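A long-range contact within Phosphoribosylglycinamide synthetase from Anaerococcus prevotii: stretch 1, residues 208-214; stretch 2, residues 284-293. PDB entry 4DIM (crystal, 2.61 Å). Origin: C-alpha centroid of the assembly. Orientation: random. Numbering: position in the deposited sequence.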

# COMPACT_ATOMS: atom_id res chain seq x y z
N LEU A 208 -11.82 -1.17 12.79
CA LEU A 208 -13.12 -1.40 12.16
C LEU A 208 -13.15 -2.70 11.39
O LEU A 208 -14.15 -3.42 11.41
CB LEU A 208 -13.42 -0.25 11.20
CG LEU A 208 -13.42 1.15 11.85
CD1 LEU A 208 -13.99 2.17 10.92
CD2 LEU A 208 -14.17 1.16 13.18
N PHE A 209 -12.08 -2.98 10.68
CA PHE A 209 -12.00 -4.21 9.92
C PHE A 209 -10.56 -4.58 9.56
O PHE A 209 -9.64 -3.80 9.73
CB PHE A 209 -12.83 -4.08 8.62
CG PHE A 209 -12.29 -3.07 7.65
CD1 PHE A 209 -11.28 -3.40 6.76
CD2 PHE A 209 -12.80 -1.78 7.60
CE1 PHE A 209 -10.78 -2.46 5.88
CE2 PHE A 209 -12.27 -0.84 6.75
CZ PHE A 209 -11.27 -1.19 5.89
N VAL A 210 -10.40 -5.80 9.09
CA VAL A 210 -9.20 -6.32 8.48
C VAL A 210 -9.71 -7.08 7.26
O VAL A 210 -10.52 -8.00 7.39
CB VAL A 210 -8.26 -7.14 9.38
CG1 VAL A 210 -6.96 -7.45 8.65
CG2 VAL A 210 -7.95 -6.39 10.67
N MSE A 211 -9.34 -6.59 6.07
CA MSE A 211 -9.78 -7.19 4.83
C MSE A 211 -8.60 -7.83 4.07
O MSE A 211 -7.94 -7.14 3.30
CB MSE A 211 -10.46 -6.14 3.94
CG MSE A 211 -11.18 -6.76 2.72
SE MSE A 211 -11.59 -5.42 1.40
CE MSE A 211 -9.91 -5.28 0.75
N PRO A 212 -8.43 -9.16 4.17
CA PRO A 212 -7.40 -9.83 3.35
C PRO A 212 -7.66 -9.67 1.86
O PRO A 212 -8.79 -9.48 1.44
CB PRO A 212 -7.50 -11.30 3.80
CG PRO A 212 -8.09 -11.23 5.16
CD PRO A 212 -9.04 -10.09 5.14
N HIS A 213 -6.60 -9.67 1.06
CA HIS A 213 -6.76 -9.55 -0.39
C HIS A 213 -5.62 -10.22 -1.15
O HIS A 213 -4.50 -10.41 -0.64
CB HIS A 213 -6.92 -8.08 -0.85
CG HIS A 213 -5.87 -7.14 -0.37
ND1 HIS A 213 -4.63 -7.07 -0.99
CD2 HIS A 213 -5.93 -6.23 0.64
CE1 HIS A 213 -3.95 -6.18 -0.29
NE2 HIS A 213 -4.70 -5.63 0.68
N GLY A 214 -5.96 -10.63 -2.35
CA GLY A 214 -5.03 -11.32 -3.22
C GLY A 214 -4.17 -10.33 -3.95
O GLY A 214 -4.60 -9.20 -4.20
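Stretch 2, residues 284-293: CLPELVEINY

Stretch 2 packs as a helix, residues 285-293, on the strand of stretch 1. The two axes approach to 10.5 Å, and their N-to-C directions cross at 113°. The helix runs obliquely to the strand. Leu-285 lies near His-213, Val-289 near Met-211, and Tyr-293 reaches Phe-209. No hydrogen bond links the two stretches; the contact is one of packing.

Cys-284 is the N-cap residue and does not touch the strand. Its O accepts a hydrogen bond from Leu-288 N at 3.0 Å, the first of the regular i to i+4 bonds. Leu-285 points toward the strand. Its CD2 lies over one face of the His-213 ring, 3.4 Å from CE1 of His-213, in a CH-pi contact. Pro-286 points away, and Glu-287 is out of reach. Leu-288 O lies 4.0 Å from SE of Met-211, a selenomethionine; this O is the acceptor for Asn-292 N within the helix. The CA-to-CB bond of Val-289 points sideways, yet CG1 is 3.8 Å from Phe-209 CZ and CG2 is 4.0 Å from Met-211 CE. Glu-290 points away from the strand. Asn-292 OD1 comes within 3.6 Å of Met-211 SE. Tyr-293 closes the contact. Its OH is 3.5 Å from Met-211 CB and 3.6 Å from Phe-209 CB. Its ring meets that of Phe-209 obliquely, with planes at 45°.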

# COMPACT_ATOMS: atom_id res chain seq x y z
N CYS A 284 -5.74 0.36 -6.77
CA CYS A 284 -7.18 0.15 -6.63
C CYS A 284 -7.59 -0.57 -5.37
O CYS A 284 -8.76 -0.92 -5.23
CB CYS A 284 -7.74 -0.53 -7.87
SG CYS A 284 -7.27 0.30 -9.41
N LEU A 285 -6.72 -0.67 -4.39
CA LEU A 285 -7.16 -1.29 -3.14
C LEU A 285 -8.27 -0.47 -2.43
O LEU A 285 -9.19 -1.10 -1.94
CB LEU A 285 -6.00 -1.58 -2.21
CG LEU A 285 -5.13 -2.75 -2.70
CD1 LEU A 285 -3.78 -2.75 -2.08
CD2 LEU A 285 -5.76 -4.10 -2.35
N PRO A 286 -8.35 0.87 -2.46
CA PRO A 286 -9.51 1.53 -1.82
C PRO A 286 -10.82 1.24 -2.53
O PRO A 286 -11.86 1.09 -1.92
CB PRO A 286 -9.16 3.02 -1.89
CG PRO A 286 -7.72 3.07 -2.27
CD PRO A 286 -7.40 1.85 -3.01
N GLU A 287 -10.73 1.08 -3.85
CA GLU A 287 -11.85 0.69 -4.70
C GLU A 287 -12.28 -0.75 -4.35
O GLU A 287 -13.48 -1.00 -4.32
CB GLU A 287 -11.46 0.81 -6.19
CG GLU A 287 -11.36 2.25 -6.70
CD GLU A 287 -10.16 3.10 -6.32
OE1 GLU A 287 -9.15 2.53 -5.84
OE2 GLU A 287 -10.22 4.33 -6.52
N LEU A 288 -11.36 -1.67 -4.01
CA LEU A 288 -11.75 -3.02 -3.59
C LEU A 288 -12.31 -3.07 -2.18
O LEU A 288 -13.18 -3.92 -1.90
CB LEU A 288 -10.61 -4.02 -3.71
CG LEU A 288 -10.09 -4.28 -5.14
CD1 LEU A 288 -8.92 -5.10 -5.09
CD2 LEU A 288 -11.12 -4.93 -6.02
N VAL A 289 -11.91 -2.12 -1.30
CA VAL A 289 -12.52 -1.98 0.04
C VAL A 289 -13.97 -1.54 -0.18
O VAL A 289 -14.88 -2.07 0.45
CB VAL A 289 -11.79 -0.99 0.97
CG1 VAL A 289 -12.46 -0.94 2.32
CG2 VAL A 289 -10.34 -1.36 1.18
N GLU A 290 -14.18 -0.58 -1.08
CA GLU A 290 -15.51 -0.03 -1.41
C GLU A 290 -16.42 -1.14 -1.95
O GLU A 290 -17.49 -1.35 -1.40
CB GLU A 290 -15.40 1.16 -2.40
CG GLU A 290 -14.89 2.43 -1.74
CD GLU A 290 -14.70 3.70 -2.56
OE1 GLU A 290 -14.47 3.62 -3.79
OE2 GLU A 290 -14.66 4.78 -1.93
N ILE A 291 -15.95 -1.92 -2.93
CA ILE A 291 -16.69 -3.07 -3.50
C ILE A 291 -17.07 -4.11 -2.40
O ILE A 291 -18.22 -4.50 -2.29
CB ILE A 291 -15.85 -3.76 -4.64
CG1 ILE A 291 -15.85 -2.93 -5.92
CG2 ILE A 291 -16.34 -5.16 -4.93
CD1 ILE A 291 -14.72 -3.24 -6.92
N ASN A 292 -16.07 -4.56 -1.63
CA ASN A 292 -16.22 -5.59 -0.61
C ASN A 292 -17.15 -5.24 0.52
O ASN A 292 -17.87 -6.13 0.96
CB ASN A 292 -14.89 -5.92 -0.02
CG ASN A 292 -14.86 -7.03 0.93
OD1 ASN A 292 -14.80 -6.78 2.12
ND2 ASN A 292 -14.89 -8.26 0.43
N TYR A 293 -17.17 -4.00 1.00
CA TYR A 293 -18.11 -3.64 2.09
C TYR A 293 -19.30 -2.79 1.64
O TYR A 293 -20.18 -2.54 2.46
CB TYR A 293 -17.37 -2.87 3.18
CG TYR A 293 -16.32 -3.71 3.86
CD1 TYR A 293 -16.68 -4.76 4.69
CD2 TYR A 293 -14.97 -3.47 3.65
CE1 TYR A 293 -15.73 -5.56 5.30
CE2 TYR A 293 -14.00 -4.28 4.25
CZ TYR A 293 -14.39 -5.30 5.10
OH TYR A 293 -13.49 -6.11 5.72